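Local coordinates for protein gene activator AphA (Vibrio cholerae, PDB 1YG2) that activates virulence gene expression, probably by binding promoter DNA as a dimer through a winged-helix domain of the PadR-like family, at residues 125-137 and 148-160. Sequence-based numbering, arbitrary orientation.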
# COMPACT_ATOMS: atom_id res chain seq x y z
N LEU A 125 -6.40 -5.12 -14.74
CA LEU A 125 -7.14 -4.32 -13.78
C LEU A 125 -7.19 -2.85 -14.19
O LEU A 125 -8.21 -2.19 -14.02
CB LEU A 125 -6.51 -4.46 -12.39
CG LEU A 125 -7.33 -3.97 -11.21
CD1 LEU A 125 -8.67 -4.69 -11.17
CD2 LEU A 125 -6.55 -4.21 -9.92
N VAL A 126 -6.09 -2.34 -14.74
CA VAL A 126 -6.05 -0.94 -15.16
C VAL A 126 -7.01 -0.74 -16.33
O VAL A 126 -7.73 0.26 -16.38
CB VAL A 126 -4.62 -0.52 -15.58
CG1 VAL A 126 -4.65 0.80 -16.33
CG2 VAL A 126 -3.75 -0.39 -14.34
N ALA A 127 -7.01 -1.69 -17.25
CA ALA A 127 -7.89 -1.63 -18.42
C ALA A 127 -9.33 -1.58 -17.96
O ALA A 127 -10.14 -0.80 -18.48
CB ALA A 127 -7.65 -2.85 -19.31
N HIS A 128 -9.65 -2.43 -16.99
CA HIS A 128 -10.99 -2.52 -16.42
C HIS A 128 -11.44 -1.16 -15.88
O HIS A 128 -12.53 -0.67 -16.20
CB HIS A 128 -10.98 -3.55 -15.29
CG HIS A 128 -12.22 -3.56 -14.45
ND1 HIS A 128 -13.46 -3.92 -14.95
CD2 HIS A 128 -12.42 -3.26 -13.14
CE1 HIS A 128 -14.36 -3.85 -13.98
NE2 HIS A 128 -13.75 -3.45 -12.88
N TYR A 129 -10.59 -0.56 -15.06
CA TYR A 129 -10.89 0.73 -14.46
C TYR A 129 -11.02 1.83 -15.50
O TYR A 129 -11.87 2.70 -15.39
CB TYR A 129 -9.81 1.05 -13.42
CG TYR A 129 -9.95 0.21 -12.16
CD1 TYR A 129 -8.84 -0.11 -11.37
CD2 TYR A 129 -11.20 -0.25 -11.75
CE1 TYR A 129 -8.98 -0.88 -10.21
CE2 TYR A 129 -11.36 -1.01 -10.60
CZ TYR A 129 -10.24 -1.32 -9.83
OH TYR A 129 -10.42 -2.07 -8.69
N GLN A 130 -10.19 1.79 -16.54
CA GLN A 130 -10.27 2.81 -17.58
C GLN A 130 -11.59 2.69 -18.33
O GLN A 130 -12.20 3.69 -18.68
CB GLN A 130 -9.09 2.69 -18.54
CG GLN A 130 -7.77 3.03 -17.88
CD GLN A 130 -6.60 2.85 -18.80
OE1 GLN A 130 -6.47 1.82 -19.47
NE2 GLN A 130 -5.72 3.85 -18.85
N GLU A 131 -12.02 1.45 -18.55
CA GLU A 131 -13.29 1.20 -19.23
C GLU A 131 -14.41 1.80 -18.42
O GLU A 131 -15.31 2.45 -18.96
CB GLU A 131 -13.53 -0.30 -19.39
CG GLU A 131 -12.71 -0.96 -20.48
CD GLU A 131 -13.06 -2.43 -20.70
OE1 GLU A 131 -14.27 -2.75 -20.79
OE2 GLU A 131 -12.13 -3.26 -20.79
N ILE A 132 -14.37 1.57 -17.12
CA ILE A 132 -15.39 2.08 -16.23
C ILE A 132 -15.40 3.59 -16.20
O ILE A 132 -16.46 4.20 -16.25
CB ILE A 132 -15.20 1.54 -14.80
CG1 ILE A 132 -15.46 0.04 -14.79
CG2 ILE A 132 -16.12 2.28 -13.83
CD1 ILE A 132 -14.96 -0.66 -13.55
N GLU A 133 -14.22 4.21 -16.12
CA GLU A 133 -14.15 5.67 -16.08
C GLU A 133 -14.74 6.32 -17.33
O GLU A 133 -15.54 7.25 -17.23
CB GLU A 133 -12.69 6.13 -15.90
CG GLU A 133 -12.53 7.65 -15.91
CD GLU A 133 -11.09 8.11 -15.69
OE1 GLU A 133 -10.16 7.40 -16.13
OE2 GLU A 133 -10.88 9.19 -15.10
N ALA A 134 -14.36 5.83 -18.51
CA ALA A 134 -14.88 6.39 -19.75
C ALA A 134 -16.39 6.25 -19.84
O ALA A 134 -17.09 7.15 -20.31
CB ALA A 134 -14.22 5.69 -20.94
N ALA A 135 -16.90 5.12 -19.37
CA ALA A 135 -18.33 4.83 -19.42
C ALA A 135 -19.23 5.57 -18.43
O ALA A 135 -20.35 5.93 -18.78
CB ALA A 135 -18.54 3.33 -19.28
N TYR A 136 -18.76 5.81 -17.21
CA TYR A 136 -19.59 6.49 -16.22
C TYR A 136 -18.97 7.71 -15.56
O TYR A 136 -19.69 8.48 -14.93
CB TYR A 136 -20.01 5.51 -15.11
CG TYR A 136 -20.58 4.22 -15.62
CD1 TYR A 136 -19.75 3.19 -16.05
CD2 TYR A 136 -21.96 4.05 -15.74
CE1 TYR A 136 -20.27 2.02 -16.59
CE2 TYR A 136 -22.50 2.88 -16.29
CZ TYR A 136 -21.65 1.88 -16.71
OH TYR A 136 -22.17 0.74 -17.27
N TYR A 137 -17.67 7.89 -15.70
CA TYR A 137 -17.00 9.02 -15.04
C TYR A 137 -16.06 9.79 -15.95
O TYR A 137 -15.05 10.31 -15.48
CB TYR A 137 -16.20 8.53 -13.83
CG TYR A 137 -16.98 7.66 -12.86
CD1 TYR A 137 -16.79 6.28 -12.83
CD2 TYR A 137 -17.87 8.22 -11.95
CE1 TYR A 137 -17.46 5.48 -11.91
CE2 TYR A 137 -18.55 7.43 -11.03
CZ TYR A 137 -18.33 6.06 -11.01
OH TYR A 137 -18.98 5.27 -10.09
N ARG A 148 -18.56 12.39 -8.45
CA ARG A 148 -17.21 12.92 -8.55
C ARG A 148 -16.33 12.25 -7.50
O ARG A 148 -15.15 11.99 -7.75
CB ARG A 148 -17.19 14.43 -8.34
CG ARG A 148 -17.82 15.23 -9.46
CD ARG A 148 -17.28 16.65 -9.47
NE ARG A 148 -18.34 17.65 -9.55
CZ ARG A 148 -19.10 18.03 -8.53
NH1 ARG A 148 -18.91 17.49 -7.32
NH2 ARG A 148 -20.05 18.93 -8.70
N LEU A 149 -16.91 11.97 -6.34
CA LEU A 149 -16.18 11.30 -5.27
C LEU A 149 -15.84 9.87 -5.69
O LEU A 149 -14.69 9.44 -5.55
CB LEU A 149 -17.03 11.28 -3.99
CG LEU A 149 -17.31 12.64 -3.33
CD1 LEU A 149 -18.09 12.42 -2.04
CD2 LEU A 149 -15.99 13.36 -3.04
N GLU A 150 -16.83 9.14 -6.20
CA GLU A 150 -16.62 7.76 -6.66
C GLU A 150 -15.51 7.77 -7.71
O GLU A 150 -14.59 6.95 -7.68
CB GLU A 150 -17.89 7.20 -7.30
CG GLU A 150 -19.11 7.20 -6.40
CD GLU A 150 -20.34 6.66 -7.11
OE1 GLU A 150 -20.42 6.77 -8.36
OE2 GLU A 150 -21.24 6.14 -6.43
N ARG A 151 -15.63 8.72 -8.63
CA ARG A 151 -14.66 8.87 -9.70
C ARG A 151 -13.26 8.99 -9.13
O ARG A 151 -12.32 8.35 -9.60
CB ARG A 151 -14.99 10.12 -10.54
CG ARG A 151 -13.95 10.41 -11.62
CD ARG A 151 -14.29 11.63 -12.47
NE ARG A 151 -13.16 12.00 -13.33
CZ ARG A 151 -12.17 12.80 -12.95
NH1 ARG A 151 -12.17 13.33 -11.73
NH2 ARG A 151 -11.16 13.04 -13.78
N LEU A 152 -13.11 9.81 -8.10
CA LEU A 152 -11.79 9.99 -7.49
C LEU A 152 -11.26 8.69 -6.86
O LEU A 152 -10.08 8.39 -6.98
CB LEU A 152 -11.84 11.13 -6.47
CG LEU A 152 -12.00 12.52 -7.08
CD1 LEU A 152 -12.32 13.54 -5.99
CD2 LEU A 152 -10.72 12.92 -7.82
N THR A 153 -12.12 7.92 -6.19
CA THR A 153 -11.64 6.68 -5.59
C THR A 153 -11.22 5.73 -6.70
O THR A 153 -10.24 5.00 -6.56
CB THR A 153 -12.71 6.00 -4.73
OG1 THR A 153 -13.83 5.67 -5.54
CG2 THR A 153 -13.13 6.91 -3.58
N LEU A 154 -11.96 5.75 -7.81
CA LEU A 154 -11.61 4.90 -8.95
C LEU A 154 -10.24 5.34 -9.47
O LEU A 154 -9.35 4.51 -9.72
CB LEU A 154 -12.66 5.02 -10.07
CG LEU A 154 -12.32 4.31 -11.39
CD1 LEU A 154 -12.10 2.84 -11.14
CD2 LEU A 154 -13.44 4.49 -12.40
N ARG A 155 -10.06 6.65 -9.62
CA ARG A 155 -8.81 7.19 -10.14
C ARG A 155 -7.59 6.81 -9.30
O ARG A 155 -6.48 6.73 -9.83
CB ARG A 155 -8.89 8.72 -10.21
CG ARG A 155 -10.07 9.27 -11.01
CD ARG A 155 -9.69 9.59 -12.42
NE ARG A 155 -8.46 10.38 -12.46
CZ ARG A 155 -7.59 10.31 -13.46
NH1 ARG A 155 -7.83 9.49 -14.48
NH2 ARG A 155 -6.46 11.00 -13.42
N ARG A 156 -7.77 6.58 -8.00
CA ARG A 156 -6.63 6.23 -7.16
C ARG A 156 -6.00 4.89 -7.56
O ARG A 156 -4.78 4.79 -7.67
CB ARG A 156 -7.03 6.19 -5.69
CG ARG A 156 -5.83 6.26 -4.75
CD ARG A 156 -6.05 5.52 -3.45
NE ARG A 156 -5.07 4.44 -3.32
CZ ARG A 156 -5.33 3.16 -3.55
NH1 ARG A 156 -6.55 2.78 -3.91
NH2 ARG A 156 -4.36 2.26 -3.46
N ASN A 157 -6.83 3.87 -7.75
CA ASN A 157 -6.33 2.55 -8.13
C ASN A 157 -5.57 2.70 -9.42
O ASN A 157 -4.48 2.16 -9.60
CB ASN A 157 -7.46 1.57 -8.42
CG ASN A 157 -8.39 1.39 -7.26
OD1 ASN A 157 -8.02 0.81 -6.24
ND2 ASN A 157 -9.61 1.90 -7.41
N LEU A 158 -6.18 3.43 -10.33
CA LEU A 158 -5.62 3.65 -11.64
C LEU A 158 -4.21 4.22 -11.61
O LEU A 158 -3.26 3.59 -12.09
CB LEU A 158 -6.54 4.57 -12.43
CG LEU A 158 -6.33 4.59 -13.94
CD1 LEU A 158 -6.58 3.19 -14.49
CD2 LEU A 158 -7.28 5.59 -14.58
N LEU A 159 -4.07 5.41 -11.03
CA LEU A 159 -2.78 6.08 -10.96
C LEU A 159 -1.72 5.28 -10.24
O LEU A 159 -0.59 5.15 -10.73
CB LEU A 159 -2.96 7.45 -10.30
CG LEU A 159 -3.84 8.40 -11.12
CD1 LEU A 159 -4.12 9.69 -10.36
CD2 LEU A 159 -3.12 8.71 -12.44
N VAL A 160 -2.07 4.73 -9.09
CA VAL A 160 -1.12 3.94 -8.32
C VAL A 160 -0.74 2.66 -9.06
O VAL A 160 0.44 2.38 -9.26
CB VAL A 160 -1.69 3.58 -6.94
CG1 VAL A 160 -0.76 2.63 -6.22
CG2 VAL A 160 -1.88 4.84 -6.12
O HOH W 1 -12.38 11.06 -15.83
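The ring of Y137 lies with one face over the backbone of R151, whose CA stands 3.9 Å above the ring plane near its rim, while CB of Y136 backs the opposite face. At its edge, close to the ring plane, lie I132 CG2 and OE1 of E150, which accepts a 2.7 Å hydrogen bond from Y137 OH; the hydroxyl comes in from above the carboxylate, whose plane is turned 81° from the ring. Y137 O, weakly bonded by R151 NE, and a water sit at the R151 guanidinium edge. The Y129 ring carries the N157 amide over one face, the two planes 27° apart; N157 ND2 is hydrogen-bonded to the carbonyl of Y31. L154 CD1 approaches the Y129 ring obliquely, 3.3 Å from Y129 CD2, and its other methyl, CD2, fits between I132 and Y137. E133, fully extended, enters a hole formed by R151, L154, R155 and L158 as a knob. Its OE2 uses the syn lone pair in a bent 3.1 Å salt bridge to R155 NH1, tilted from the guanidinium plane. The water accepts from R151 NE and lies near E133 OE2 and Y137 O. R155 also pairs with E170 of the second subunit. L158 returns the knob among V126, Y129, Q130 and E133. Segments 125-136 and 148-160, roughly antiparallel at 148°, approach to 9.5 Å between axes where helix 108-136 packs on helix 145-177, with the loop at Y31 beside them and the second subunit against helix 145-177.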